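Local atomic coordinates of putative type VI secretion protein (Escherichia coli, PDB entry 6SKI), a protein that acts as a phospholipase effector toxin of the type VI secretion system and is carried by the VgrG spike, whose TTR domain it binds. Residues E328-S333 / S489-I494; M363-L368 / D530-S535; K369-H374 / V405-M410. All blocks are in the same frame, centred on the assembly; numbering follows the deposited sequence.

Contacts 1 and 3 are buried and meet at one three-stranded antiparallel sheet: contact 1 brings a loop to one of its outer strands, 328-341, contact 3 packs the loop 369-374 onto its middle strand 398-409. They are joined by the salt bridge between E328 and R409 and by strand pairing. Contact 2, only partly buried, joins two loops and reaches contact 1 where W532 lies against A490 and L368 approaches L332. The chemistry follows position: a backbone hydrogen bond and an Asx turn in contact 1, mainly apolar contacts around an indole in contact 2, and aliphatic groups over a phenyl and a guanidinium in contact 3.

Contact 1: E328-S333 / S489-I494; sequences ESLFLS and SANWNI
One backbone hydrogen bond joins the loop 489-494 to the start of strand 328-341, an outer strand of a three-stranded antiparallel sheet: W492 N donates to F331 O in the carbonyl plane, with an N-H...O angle of 149°. The touching parts run 98° apart, so the loop crosses the strand instead of pairing along it. Side chains and carbonyls pack around the bond. F331 CB meets W492 CB at 3.7 Å, and the carbonyl of S333 lies against the root of the indole, its O 3.3 Å from W492 CB. L332 points its CB away, yet its CD2 returns to 3.8 Å from A490 O. Next to it, L330 and N491 cross at about a right angle, with L330 CB 3.6 Å from N491 CB. The side chain of N493 lies against the strand backbone between S329 and F331, its amide plane perpendicular to the F331 ring. Farther out, F406 meets the F331 ring edge-to-face, side chains of helix 72-85 pack on the same phenylalanine, and F524 meets W492 edge-to-face. Within the loop, N491 closes an Asx turn. It holds CG in the crowded position between its backbone N and carbonyl carbon (chi1 49°), and N491 OD1 accepts on a lone pair from N493 N at 3.3 Å.

Contact 2: M363-L368 / D530-S535; sequences MTLPAL and DRWIRS
Van der Waals contact, mostly apolar, joins 363-368 to 530-535; no hydrogen bond passes between them. The closest approach is aliphatic: L365, with CG anti to its backbone N (chi1 -163°), extends CD2 to 3.6 Å from W532 CB. The same methyl lies 3.7 Å from W532 CG, at the root of the indole and oblique to its plane, and the two side chains cross at about a right angle. A367 adds its methyl nearer the backbone, CB 3.9 Å from W532 O. A CH-pi contact forms at the far end of the indole, where L368 CD1 sits over one face, 4.1 Å from the centroid of the W532 six-membered ring and 12° off the normal. L368 CD2 reaches the rim at W532 CZ3, also at 4.1 Å, so both methyls of the leucine rest against the benzo part while L365 holds the pyrrole end. These are two irregular loops, one following helix 350-362 and the other preceding strand 536-538, and they meet across the indole. R531 and W532 both have positive phi, a left-handed turn of the backbone from which the indole projects towards 363-368. L362 packs on W532, and A490 meets the indole through its carbonyl O. Polar bonds are made with residues outside the two segments: A367 O accepts from Y288 OH, and R534 forms a salt bridge with D245, whose position is consistent with the acid of a Ser-His-Asp triad as in other alpha/beta hydrolases. Within its own loop, I533 CD1 lies 3.5 Å above the centre of the R531 guanidinium plane.

Contact 3: K369-H374 / V405-M410; sequences KHILPH and VFFERM
The loop 369-374 passes beside strand 398-409 with CA atoms 7.7 Å apart at L372 and F407 and 6.7 Å apart at H374 and R409, and no hydrogen bond links the two segments. The strand is the middle one of a three-stranded antiparallel sheet, and its alternation turns F407 and R409 toward the loop while E408 points away. Residues 371-373 have helical backbone angles without regular bonding, with a weak bond from H374 N to I371 O. F407, with CG anti to its backbone N (chi1 -176°), points its ring at the I371-L372 backbone. L372 points its CB away from the strand, but CD2 bends back over one face of the phenyl in a CH-pi contact, 4.0 Å from the centroid. The backbone O of the same leucine lies in the ring plane at the edge, and I371 O approaches the tip obliquely, 3.3 Å from F407 CZ. R409 leaves the strand extended, CG again anti to the backbone N, then bends at chi3 (44°), bringing its guanidinium against I371. There I371 CG2 covers one face, 3.4 Å from R409 NH2, as the two side chains cross obliquely. The polar end of R409 is held outside the two segments: NH2 forms a salt bridge with E328 on the neighbouring strand and a hydrogen bond with T486 O, and NE and NH1 are hydrogen-bonded too. The E328 carboxylate probably offsets the buried positive charge. The H374 ring meets that of Y480. Nearer the strand, H374 CB rests 3.9 Å from R409 CD, and H374 O lies 3.2 Å from R409 CG.

Contact 1: E328-S333 / S489-I494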
ATOM      1  N   GLU A 328       5.339  20.540  10.615  1.00 52.30           N
ATOM      2  CA  GLU A 328       4.803  21.064   9.368  1.00 52.30           C
ATOM      3  C   GLU A 328       5.200  22.524   9.223  1.00 52.30           C
ATOM      4  O   GLU A 328       4.712  23.382   9.963  1.00 52.30           O
ATOM      5  CB  GLU A 328       3.283  20.915   9.325  1.00 52.30           C
ATOM      6  CG  GLU A 328       2.815  19.479   9.215  1.00 52.30           C
ATOM      7  CD  GLU A 328       1.319  19.371   9.027  1.00 52.30           C
ATOM      8  OE1 GLU A 328       0.587  20.204   9.595  1.00 52.30           O
ATOM      9  OE2 GLU A 328       0.875  18.452   8.310  1.00 52.30           O
ATOM     10  N   SER A 329       6.084  22.798   8.273  1.00 51.72           N
ATOM     11  CA  SER A 329       6.397  24.154   7.834  1.00 51.72           C
ATOM     12  C   SER A 329       6.122  24.158   6.337  1.00 51.72           C
ATOM     13  O   SER A 329       6.979  23.766   5.541  1.00 51.72           O
ATOM     14  CB  SER A 329       7.840  24.523   8.155  1.00 51.72           C
ATOM     15  OG  SER A 329       8.120  24.320   9.528  1.00 51.72           O
ATOM     16  N   LEU A 330       4.931  24.606   5.952  1.00 49.96           N
ATOM     17  CA  LEU A 330       4.402  24.315   4.631  1.00 49.96           C
ATOM     18  C   LEU A 330       4.014  25.590   3.904  1.00 49.96           C
ATOM     19  O   LEU A 330       3.418  26.493   4.491  1.00 49.96           O
ATOM     20  CB  LEU A 330       3.174  23.403   4.723  1.00 49.96           C
ATOM     21  CG  LEU A 330       3.258  22.211   5.670  1.00 49.96           C
ATOM     22  CD1 LEU A 330       1.889  21.595   5.846  1.00 49.96           C
ATOM     23  CD2 LEU A 330       4.247  21.181   5.158  1.00 49.96           C
ATOM     24  N   PHE A 331       4.343  25.655   2.620  1.00 49.77           N
ATOM     25  CA  PHE A 331       3.793  26.684   1.752  1.00 49.77           C
ATOM     26  C   PHE A 331       2.396  26.257   1.333  1.00 49.77           C
ATOM     27  O   PHE A 331       2.228  25.238   0.659  1.00 49.77           O
ATOM     28  CB  PHE A 331       4.674  26.901   0.526  1.00 49.77           C
ATOM     29  CG  PHE A 331       5.871  27.761   0.782  1.00 49.77           C
ATOM     30  CD1 PHE A 331       5.753  28.937   1.493  1.00 49.77           C
ATOM     31  CD2 PHE A 331       7.112  27.405   0.294  1.00 49.77           C
ATOM     32  CE1 PHE A 331       6.850  29.730   1.727  1.00 49.77           C
ATOM     33  CE2 PHE A 331       8.211  28.201   0.522  1.00 49.77           C
ATOM     34  CZ  PHE A 331       8.080  29.362   1.241  1.00 49.77           C
ATOM     35  N   LEU A 332       1.393  27.026   1.738  1.00 49.72           N
ATOM     36  CA  LEU A 332       0.016  26.738   1.375  1.00 49.72           C
ATOM     37  C   LEU A 332      -0.424  27.533   0.161  1.00 49.72           C
ATOM     38  O   LEU A 332      -1.569  27.396  -0.282  1.00 49.72           O
ATOM     39  CB  LEU A 332      -0.908  27.016   2.559  1.00 49.72           C
ATOM     40  CG  LEU A 332      -0.775  26.049   3.734  1.00 49.72           C
ATOM     41  CD1 LEU A 332      -1.998  26.126   4.626  1.00 49.72           C
ATOM     42  CD2 LEU A 332      -0.565  24.632   3.241  1.00 49.72           C
ATOM     43  N   SER A 333       0.463  28.355  -0.381  1.00 51.44           N
ATOM     44  CA  SER A 333       0.302  28.993  -1.672  1.00 51.44           C
ATOM     45  C   SER A 333       1.611  28.841  -2.425  1.00 51.44           C
ATOM     46  O   SER A 333       2.679  28.718  -1.822  1.00 51.44           O
ATOM     47  CB  SER A 333      -0.061  30.473  -1.528  1.00 51.44           C
ATOM     48  OG  SER A 333      -0.189  31.098  -2.790  1.00 51.44           O
ATOM     49  N   SER A 489      -1.083  17.418   4.354  1.00 46.97           N
ATOM     50  CA  SER A 489      -0.169  16.742   3.447  1.00 46.97           C
ATOM     51  C   SER A 489      -0.013  17.456   2.115  1.00 46.97           C
ATOM     52  O   SER A 489       0.980  17.224   1.421  1.00 46.97           O
ATOM     53  CB  SER A 489      -0.641  15.306   3.194  1.00 46.97           C
ATOM     54  OG  SER A 489      -1.983  15.283   2.746  1.00 46.97           O
ATOM     55  N   ALA A 490      -0.960  18.314   1.752  1.00 46.21           N
ATOM     56  CA  ALA A 490      -0.863  19.107   0.538  1.00 46.21           C
ATOM     57  C   ALA A 490      -0.189  20.432   0.857  1.00 46.21           C
ATOM     58  O   ALA A 490      -0.648  21.176   1.727  1.00 46.21           O
ATOM     59  CB  ALA A 490      -2.247  19.343  -0.066  1.00 46.21           C
ATOM     60  N   ASN A 491       0.907  20.717   0.161  1.00 46.67           N
ATOM     61  CA  ASN A 491       1.646  21.949   0.378  1.00 46.67           C
ATOM     62  C   ASN A 491       2.303  22.357  -0.926  1.00 46.67           C
ATOM     63  O   ASN A 491       2.299  21.611  -1.907  1.00 46.67           O
ATOM     64  CB  ASN A 491       2.700  21.800   1.480  1.00 46.67           C
ATOM     65  CG  ASN A 491       3.562  20.575   1.302  1.00 46.67           C
ATOM     66  OD1 ASN A 491       4.442  20.542   0.447  1.00 46.67           O
ATOM     67  ND2 ASN A 491       3.326  19.561   2.121  1.00 46.67           N
ATOM     68  N   TRP A 492       2.874  23.555  -0.930  1.00 46.76           N
ATOM     69  CA  TRP A 492       3.552  24.079  -2.105  1.00 46.76           C
ATOM     70  C   TRP A 492       5.055  24.142  -1.880  1.00 46.76           C
ATOM     71  O   TRP A 492       5.742  24.986  -2.453  1.00 46.76           O
ATOM     72  CB  TRP A 492       2.998  25.452  -2.472  1.00 46.76           C
ATOM     73  CG  TRP A 492       1.711  25.378  -3.222  1.00 46.76           C
ATOM     74  CD1 TRP A 492       0.460  25.529  -2.712  1.00 46.76           C
ATOM     75  CD2 TRP A 492       1.547  25.133  -4.620  1.00 46.76           C
ATOM     76  NE1 TRP A 492      -0.476  25.396  -3.703  1.00 46.76           N
ATOM     77  CE2 TRP A 492       0.167  25.151  -4.887  1.00 46.76           C
ATOM     78  CE3 TRP A 492       2.433  24.900  -5.674  1.00 46.76           C
ATOM     79  CZ2 TRP A 492      -0.347  24.944  -6.159  1.00 46.76           C
ATOM     80  CZ3 TRP A 492       1.920  24.698  -6.935  1.00 46.76           C
ATOM     81  CH2 TRP A 492       0.544  24.721  -7.168  1.00 46.76           C
ATOM     82  N   ASN A 493       5.574  23.246  -1.047  1.00 48.99           N
ATOM     83  CA  ASN A 493       7.012  23.137  -0.871  1.00 48.99           C
ATOM     84  C   ASN A 493       7.631  22.542  -2.124  1.00 48.99           C
ATOM     85  O   ASN A 493       7.116  21.574  -2.689  1.00 48.99           O
ATOM     86  CB  ASN A 493       7.342  22.263   0.335  1.00 48.99           C
ATOM     87  CG  ASN A 493       7.007  22.927   1.644  1.00 48.99           C
ATOM     88  OD1 ASN A 493       7.212  22.358   2.712  1.00 48.99           O
ATOM     89  ND2 ASN A 493       6.499  24.143   1.572  1.00 48.99           N
ATOM     90  N   ILE A 494       8.740  23.115  -2.555  1.00 52.53           N
ATOM     91  CA  ILE A 494       9.390  22.705  -3.791  1.00 52.53           C
ATOM     92  C   ILE A 494      10.511  21.736  -3.454  1.00 52.53           C
ATOM     93  O   ILE A 494      11.163  21.850  -2.406  1.00 52.53           O
ATOM     94  CB  ILE A 494       9.905  23.922  -4.584  1.00 52.53           C
ATOM     95  CG1 ILE A 494       9.843  23.648  -6.084  1.00 52.53           C
ATOM     96  CG2 ILE A 494      11.317  24.292  -4.186  1.00 52.53           C
ATOM     97  CD1 ILE A 494      10.102  24.861  -6.926  1.00 52.53           C
TER

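Contact 2: M363-L368 / D530-S535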
ATOM      1  N   MET A 363      -8.406  30.495   5.182  1.00 61.45           N
ATOM      2  CA  MET A 363      -8.981  30.651   6.509  1.00 61.45           C
ATOM      3  C   MET A 363     -10.487  30.453   6.519  1.00 61.45           C
ATOM      4  O   MET A 363     -11.072  30.313   7.598  1.00 61.45           O
ATOM      5  CB  MET A 363      -8.642  32.033   7.067  1.00 61.45           C
ATOM      6  CG  MET A 363      -7.270  32.122   7.701  1.00 61.45           C
ATOM      7  SD  MET A 363      -6.899  33.779   8.296  1.00 61.45           S
ATOM      8  CE  MET A 363      -8.292  34.066   9.381  1.00 61.45           C
ATOM      9  N   THR A 364     -11.121  30.432   5.349  1.00 60.02           N
ATOM     10  CA  THR A 364     -12.530  30.104   5.222  1.00 60.02           C
ATOM     11  C   THR A 364     -12.770  28.782   4.519  1.00 60.02           C
ATOM     12  O   THR A 364     -13.905  28.293   4.535  1.00 60.02           O
ATOM     13  CB  THR A 364     -13.279  31.209   4.461  1.00 60.02           C
ATOM     14  OG1 THR A 364     -12.790  31.285   3.117  1.00 60.02           O
ATOM     15  CG2 THR A 364     -13.084  32.552   5.141  1.00 60.02           C
ATOM     16  N   LEU A 365     -11.748  28.203   3.902  1.00 55.84           N
ATOM     17  CA  LEU A 365     -11.881  26.908   3.254  1.00 55.84           C
ATOM     18  C   LEU A 365     -12.317  25.857   4.267  1.00 55.84           C
ATOM     19  O   LEU A 365     -11.695  25.733   5.330  1.00 55.84           O
ATOM     20  CB  LEU A 365     -10.552  26.505   2.626  1.00 55.84           C
ATOM     21  CG  LEU A 365     -10.527  25.397   1.580  1.00 55.84           C
ATOM     22  CD1 LEU A 365     -11.164  25.860   0.287  1.00 55.84           C
ATOM     23  CD2 LEU A 365      -9.094  24.977   1.352  1.00 55.84           C
ATOM     24  N   PRO A 366     -13.370  25.086   3.985  1.00 54.52           N
ATOM     25  CA  PRO A 366     -13.741  24.000   4.897  1.00 54.52           C
ATOM     26  C   PRO A 366     -12.780  22.831   4.854  1.00 54.52           C
ATOM     27  O   PRO A 366     -12.793  22.006   5.774  1.00 54.52           O
ATOM     28  CB  PRO A 366     -15.133  23.606   4.399  1.00 54.52           C
ATOM     29  CG  PRO A 366     -15.021  23.828   2.929  1.00 54.52           C
ATOM     30  CD  PRO A 366     -14.271  25.137   2.820  1.00 54.52           C
ATOM     31  N   ALA A 367     -11.949  22.736   3.814  1.00 51.40           N
ATOM     32  CA  ALA A 367     -10.977  21.654   3.728  1.00 51.40           C
ATOM     33  C   ALA A 367      -9.956  21.732   4.853  1.00 51.40           C
ATOM     34  O   ALA A 367      -9.531  20.704   5.391  1.00 51.40           O
ATOM     35  CB  ALA A 367     -10.279  21.689   2.369  1.00 51.40           C
ATOM     36  N   LEU A 368      -9.545  22.945   5.220  1.00 51.06           N
ATOM     37  CA  LEU A 368      -8.566  23.161   6.275  1.00 51.06           C
ATOM     38  C   LEU A 368      -9.191  23.783   7.515  1.00 51.06           C
ATOM     39  O   LEU A 368      -8.481  24.353   8.346  1.00 51.06           O
ATOM     40  CB  LEU A 368      -7.427  24.034   5.756  1.00 51.06           C
ATOM     41  CG  LEU A 368      -6.652  23.463   4.572  1.00 51.06           C
ATOM     42  CD1 LEU A 368      -5.785  24.531   3.934  1.00 51.06           C
ATOM     43  CD2 LEU A 368      -5.812  22.279   5.013  1.00 51.06           C
ATOM     44  N   ASP A 530      -6.515  21.158  -7.576  1.00 52.93           N
ATOM     45  CA  ASP A 530      -7.062  22.486  -7.813  1.00 52.93           C
ATOM     46  C   ASP A 530      -8.351  22.683  -7.026  1.00 52.93           C
ATOM     47  O   ASP A 530      -9.213  21.801  -6.984  1.00 52.93           O
ATOM     48  CB  ASP A 530      -7.314  22.704  -9.303  1.00 52.93           C
ATOM     49  CG  ASP A 530      -7.020  24.127  -9.737  1.00 52.93           C
ATOM     50  OD1 ASP A 530      -5.903  24.378 -10.234  1.00 52.93           O
ATOM     51  OD2 ASP A 530      -7.902  24.997  -9.577  1.00 52.93           O
ATOM     52  N   ARG A 531      -8.462  23.845  -6.385  1.00 53.78           N
ATOM     53  CA  ARG A 531      -9.549  24.265  -5.503  1.00 53.78           C
ATOM     54  C   ARG A 531      -9.517  23.497  -4.189  1.00 53.78           C
ATOM     55  O   ARG A 531     -10.477  23.594  -3.418  1.00 53.78           O
ATOM     56  CB  ARG A 531     -10.940  24.128  -6.141  1.00 53.78           C
ATOM     57  CG  ARG A 531     -11.163  25.045  -7.330  1.00 53.78           C
ATOM     58  CD  ARG A 531     -12.497  24.767  -7.995  1.00 53.78           C
ATOM     59  NE  ARG A 531     -13.601  24.833  -7.043  1.00 53.78           N
ATOM     60  CZ  ARG A 531     -14.650  24.016  -7.061  1.00 53.78           C
ATOM     61  NH1 ARG A 531     -14.738  23.070  -7.985  1.00 53.78           N
ATOM     62  NH2 ARG A 531     -15.610  24.146  -6.156  1.00 53.78           N
ATOM     63  N   TRP A 532      -8.461  22.725  -3.920  1.00 49.45           N
ATOM     64  CA  TRP A 532      -8.300  21.978  -2.673  1.00 49.45           C
ATOM     65  C   TRP A 532      -9.389  20.920  -2.522  1.00 49.45           C
ATOM     66  O   TRP A 532      -9.918  20.700  -1.433  1.00 49.45           O
ATOM     67  CB  TRP A 532      -8.275  22.912  -1.463  1.00 49.45           C
ATOM     68  CG  TRP A 532      -6.950  23.558  -1.247  1.00 49.45           C
ATOM     69  CD1 TRP A 532      -6.510  24.721  -1.800  1.00 49.45           C
ATOM     70  CD2 TRP A 532      -5.892  23.086  -0.410  1.00 49.45           C
ATOM     71  NE1 TRP A 532      -5.240  25.001  -1.365  1.00 49.45           N
ATOM     72  CE2 TRP A 532      -4.838  24.012  -0.509  1.00 49.45           C
ATOM     73  CE3 TRP A 532      -5.732  21.969   0.413  1.00 49.45           C
ATOM     74  CZ2 TRP A 532      -3.643  23.855   0.181  1.00 49.45           C
ATOM     75  CZ3 TRP A 532      -4.546  21.817   1.097  1.00 49.45           C
ATOM     76  CH2 TRP A 532      -3.517  22.754   0.978  1.00 49.45           C
ATOM     77  N   ILE A 533      -9.720  20.263  -3.629  1.00 49.60           N
ATOM     78  CA  ILE A 533     -10.701  19.188  -3.661  1.00 49.60           C
ATOM     79  C   ILE A 533     -10.034  17.982  -4.296  1.00 49.60           C
ATOM     80  O   ILE A 533      -9.532  18.070  -5.421  1.00 49.60           O
ATOM     81  CB  ILE A 533     -11.966  19.578  -4.441  1.00 49.60           C
ATOM     82  CG1 ILE A 533     -12.612  20.817  -3.830  1.00 49.60           C
ATOM     83  CG2 ILE A 533     -12.948  18.426  -4.470  1.00 49.60           C
ATOM     84  CD1 ILE A 533     -13.364  21.656  -4.826  1.00 49.60           C
ATOM     85  N   ARG A 534     -10.027  16.862  -3.582  1.00 45.91           N
ATOM     86  CA  ARG A 534      -9.351  15.672  -4.068  1.00 45.91           C
ATOM     87  C   ARG A 534     -10.084  15.083  -5.268  1.00 45.91           C
ATOM     88  O   ARG A 534     -11.312  15.130  -5.361  1.00 45.91           O
ATOM     89  CB  ARG A 534      -9.254  14.635  -2.955  1.00 45.91           C
ATOM     90  CG  ARG A 534      -8.320  13.487  -3.239  1.00 45.91           C
ATOM     91  CD  ARG A 534      -8.652  12.318  -2.346  1.00 45.91           C
ATOM     92  NE  ARG A 534      -7.540  11.387  -2.227  1.00 45.91           N
ATOM     93  CZ  ARG A 534      -7.479  10.420  -1.321  1.00 45.91           C
ATOM     94  NH1 ARG A 534      -8.471  10.264  -0.459  1.00 45.91           N
ATOM     95  NH2 ARG A 534      -6.433   9.611  -1.279  1.00 45.91           N
ATOM     96  N   SER A 535      -9.310  14.519  -6.189  1.00 48.09           N
ATOM     97  CA  SER A 535      -9.868  13.863  -7.362  1.00 48.09           C
ATOM     98  C   SER A 535     -10.274  12.443  -6.995  1.00 48.09           C
ATOM     99  O   SER A 535      -9.448  11.660  -6.516  1.00 48.09           O
ATOM    100  CB  SER A 535      -8.856  13.853  -8.503  1.00 48.09           C
ATOM    101  OG  SER A 535      -9.037  14.966  -9.356  1.00 48.09           O
TER

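Contact 3: K369-H374 / V405-M410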
ATOM      1  N   LYS A 369     -10.516  23.684   7.649  1.00 52.36           N
ATOM      2  CA  LYS A 369     -11.215  24.334   8.752  1.00 52.36           C
ATOM      3  C   LYS A 369     -10.727  23.841  10.106  1.00 52.36           C
ATOM      4  O   LYS A 369     -10.693  24.611  11.070  1.00 52.36           O
ATOM      5  CB  LYS A 369     -12.717  24.098   8.619  1.00 52.36           C
ATOM      6  CG  LYS A 369     -13.553  24.800   9.667  1.00 52.36           C
ATOM      7  CD  LYS A 369     -14.985  24.303   9.640  1.00 52.36           C
ATOM      8  CE  LYS A 369     -15.877  25.165  10.513  1.00 52.36           C
ATOM      9  NZ  LYS A 369     -15.226  25.499  11.809  1.00 52.36           N
ATOM     10  N   HIS A 370     -10.347  22.570  10.199  1.00 53.24           N
ATOM     11  CA  HIS A 370      -9.989  21.960  11.468  1.00 53.24           C
ATOM     12  C   HIS A 370      -8.495  21.738  11.625  1.00 53.24           C
ATOM     13  O   HIS A 370      -8.055  21.357  12.711  1.00 53.24           O
ATOM     14  CB  HIS A 370     -10.727  20.628  11.623  1.00 53.24           C
ATOM     15  CG  HIS A 370     -12.213  20.750  11.493  1.00 53.24           C
ATOM     16  ND1 HIS A 370     -12.991  21.389  12.433  1.00 53.24           N
ATOM     17  CD2 HIS A 370     -13.061  20.334  10.523  1.00 53.24           C
ATOM     18  CE1 HIS A 370     -14.256  21.353  12.054  1.00 53.24           C
ATOM     19  NE2 HIS A 370     -14.325  20.718  10.898  1.00 53.24           N
ATOM     20  N   ILE A 371      -7.708  21.980  10.579  1.00 50.74           N
ATOM     21  CA  ILE A 371      -6.264  21.799  10.644  1.00 50.74           C
ATOM     22  C   ILE A 371      -5.544  23.108  10.942  1.00 50.74           C
ATOM     23  O   ILE A 371      -4.507  23.091  11.625  1.00 50.74           O
ATOM     24  CB  ILE A 371      -5.743  21.190   9.325  1.00 50.74           C
ATOM     25  CG1 ILE A 371      -6.289  19.776   9.139  1.00 50.74           C
ATOM     26  CG2 ILE A 371      -4.230  21.155   9.290  1.00 50.74           C
ATOM     27  CD1 ILE A 371      -6.758  19.483   7.733  1.00 50.74           C
ATOM     28  N   LEU A 372      -6.079  24.235  10.497  1.00 50.90           N
ATOM     29  CA  LEU A 372      -5.465  25.544  10.651  1.00 50.90           C
ATOM     30  C   LEU A 372      -5.512  26.067  12.084  1.00 50.90           C
ATOM     31  O   LEU A 372      -4.560  26.730  12.511  1.00 50.90           O
ATOM     32  CB  LEU A 372      -6.135  26.544   9.709  1.00 50.90           C
ATOM     33  CG  LEU A 372      -5.906  26.264   8.226  1.00 50.90           C
ATOM     34  CD1 LEU A 372      -6.445  27.401   7.385  1.00 50.90           C
ATOM     35  CD2 LEU A 372      -4.439  26.019   7.934  1.00 50.90           C
ATOM     36  N   PRO A 373      -6.579  25.828  12.858  1.00 50.15           N
ATOM     37  CA  PRO A 373      -6.590  26.324  14.242  1.00 50.15           C
ATOM     38  C   PRO A 373      -5.525  25.713  15.134  1.00 50.15           C
ATOM     39  O   PRO A 373      -5.373  26.167  16.274  1.00 50.15           O
ATOM     40  CB  PRO A 373      -7.991  25.944  14.723  1.00 50.15           C
ATOM     41  CG  PRO A 373      -8.792  26.033  13.493  1.00 50.15           C
ATOM     42  CD  PRO A 373      -7.922  25.335  12.500  1.00 50.15           C
ATOM     43  N   HIS A 374      -4.784  24.712  14.665  1.00 50.09           N
ATOM     44  CA  HIS A 374      -3.778  24.044  15.477  1.00 50.09           C
ATOM     45  C   HIS A 374      -2.365  24.436  15.076  1.00 50.09           C
ATOM     46  O   HIS A 374      -1.399  23.851  15.574  1.00 50.09           O
ATOM     47  CB  HIS A 374      -3.969  22.532  15.392  1.00 50.09           C
ATOM     48  CG  HIS A 374      -5.315  22.080  15.859  1.00 50.09           C
ATOM     49  ND1 HIS A 374      -5.678  22.070  17.187  1.00 50.09           N
ATOM     50  CD2 HIS A 374      -6.396  21.642  15.172  1.00 50.09           C
ATOM     51  CE1 HIS A 374      -6.923  21.645  17.299  1.00 50.09           C
ATOM     52  NE2 HIS A 374      -7.379  21.372  16.090  1.00 50.09           N
ATOM     53  N   VAL A 405       2.004  31.875   1.370  1.00 52.90           N
ATOM     54  CA  VAL A 405       1.249  31.565   2.579  1.00 52.90           C
ATOM     55  C   VAL A 405       1.924  30.399   3.286  1.00 52.90           C
ATOM     56  O   VAL A 405       2.097  29.325   2.703  1.00 52.90           O
ATOM     57  CB  VAL A 405      -0.216  31.243   2.258  1.00 52.90           C
ATOM     58  CG1 VAL A 405      -0.999  31.052   3.538  1.00 52.90           C
ATOM     59  CG2 VAL A 405      -0.816  32.348   1.437  1.00 52.90           C
ATOM     60  N   PHE A 406       2.306  30.609   4.539  1.00 52.00           N
ATOM     61  CA  PHE A 406       3.020  29.621   5.331  1.00 52.00           C
ATOM     62  C   PHE A 406       2.149  29.128   6.476  1.00 52.00           C
ATOM     63  O   PHE A 406       1.476  29.915   7.148  1.00 52.00           O
ATOM     64  CB  PHE A 406       4.313  30.210   5.890  1.00 52.00           C
ATOM     65  CG  PHE A 406       5.422  29.214   6.025  1.00 52.00           C
ATOM     66  CD1 PHE A 406       5.965  28.609   4.909  1.00 52.00           C
ATOM     67  CD2 PHE A 406       5.924  28.886   7.266  1.00 52.00           C
ATOM     68  CE1 PHE A 406       6.986  27.697   5.029  1.00 52.00           C
ATOM     69  CE2 PHE A 406       6.941  27.970   7.393  1.00 52.00           C
ATOM     70  CZ  PHE A 406       7.474  27.379   6.271  1.00 52.00           C
ATOM     71  N   PHE A 407       2.167  27.820   6.689  1.00 50.48           N
ATOM     72  CA  PHE A 407       1.527  27.182   7.825  1.00 50.48           C
ATOM     73  C   PHE A 407       2.605  26.547   8.688  1.00 50.48           C
ATOM     74  O   PHE A 407       3.426  25.773   8.187  1.00 50.48           O
ATOM     75  CB  PHE A 407       0.521  26.129   7.366  1.00 50.48           C
ATOM     76  CG  PHE A 407      -0.251  25.501   8.485  1.00 50.48           C
ATOM     77  CD1 PHE A 407      -1.053  26.269   9.303  1.00 50.48           C
ATOM     78  CD2 PHE A 407      -0.173  24.142   8.716  1.00 50.48           C
ATOM     79  CE1 PHE A 407      -1.761  25.693  10.327  1.00 50.48           C
ATOM     80  CE2 PHE A 407      -0.880  23.564   9.740  1.00 50.48           C
ATOM     81  CZ  PHE A 407      -1.676  24.341  10.546  1.00 50.48           C
ATOM     82  N   GLU A 408       2.610  26.888   9.975  1.00 53.18           N
ATOM     83  CA  GLU A 408       3.566  26.338  10.925  1.00 53.18           C
ATOM     84  C   GLU A 408       2.809  25.603  12.018  1.00 53.18           C
ATOM     85  O   GLU A 408       2.037  26.214  12.760  1.00 53.18           O
ATOM     86  CB  GLU A 408       4.440  27.434  11.535  1.00 53.18           C
ATOM     87  CG  GLU A 408       5.396  28.088  10.565  1.00 53.18           C
ATOM     88  CD  GLU A 408       5.442  29.595  10.720  1.00 53.18           C
ATOM     89  OE1 GLU A 408       6.352  30.095  11.414  1.00 53.18           O
ATOM     90  OE2 GLU A 408       4.567  30.280  10.149  1.00 53.18           O
ATOM     91  N   ARG A 409       3.042  24.301  12.119  1.00 49.64           N
ATOM     92  CA  ARG A 409       2.502  23.487  13.194  1.00 49.64           C
ATOM     93  C   ARG A 409       3.603  22.557  13.667  1.00 49.64           C
ATOM     94  O   ARG A 409       4.367  22.034  12.856  1.00 49.64           O
ATOM     95  CB  ARG A 409       1.280  22.684  12.742  1.00 49.64           C
ATOM     96  CG  ARG A 409       0.580  21.967  13.875  1.00 49.64           C
ATOM     97  CD  ARG A 409      -0.783  21.466  13.460  1.00 49.64           C
ATOM     98  NE  ARG A 409      -0.755  20.846  12.144  1.00 49.64           N
ATOM     99  CZ  ARG A 409      -1.628  19.934  11.737  1.00 49.64           C
ATOM    100  NH1 ARG A 409      -2.598  19.537  12.546  1.00 49.64           N
ATOM    101  NH2 ARG A 409      -1.528  19.418  10.523  1.00 49.64           N
ATOM    102  N   MET A 410       3.700  22.363  14.974  1.00 52.40           N
ATOM    103  CA  MET A 410       4.800  21.611  15.552  1.00 52.40           C
ATOM    104  C   MET A 410       4.269  20.417  16.329  1.00 52.40           C
ATOM    105  O   MET A 410       3.248  20.516  17.016  1.00 52.40           O
ATOM    106  CB  MET A 410       5.647  22.496  16.467  1.00 52.40           C
ATOM    107  CG  MET A 410       6.608  23.409  15.724  1.00 52.40           C
ATOM    108  SD  MET A 410       8.226  22.670  15.463  1.00 52.40           S
ATOM    109  CE  MET A 410       8.467  21.848  17.032  1.00 52.40           C
TER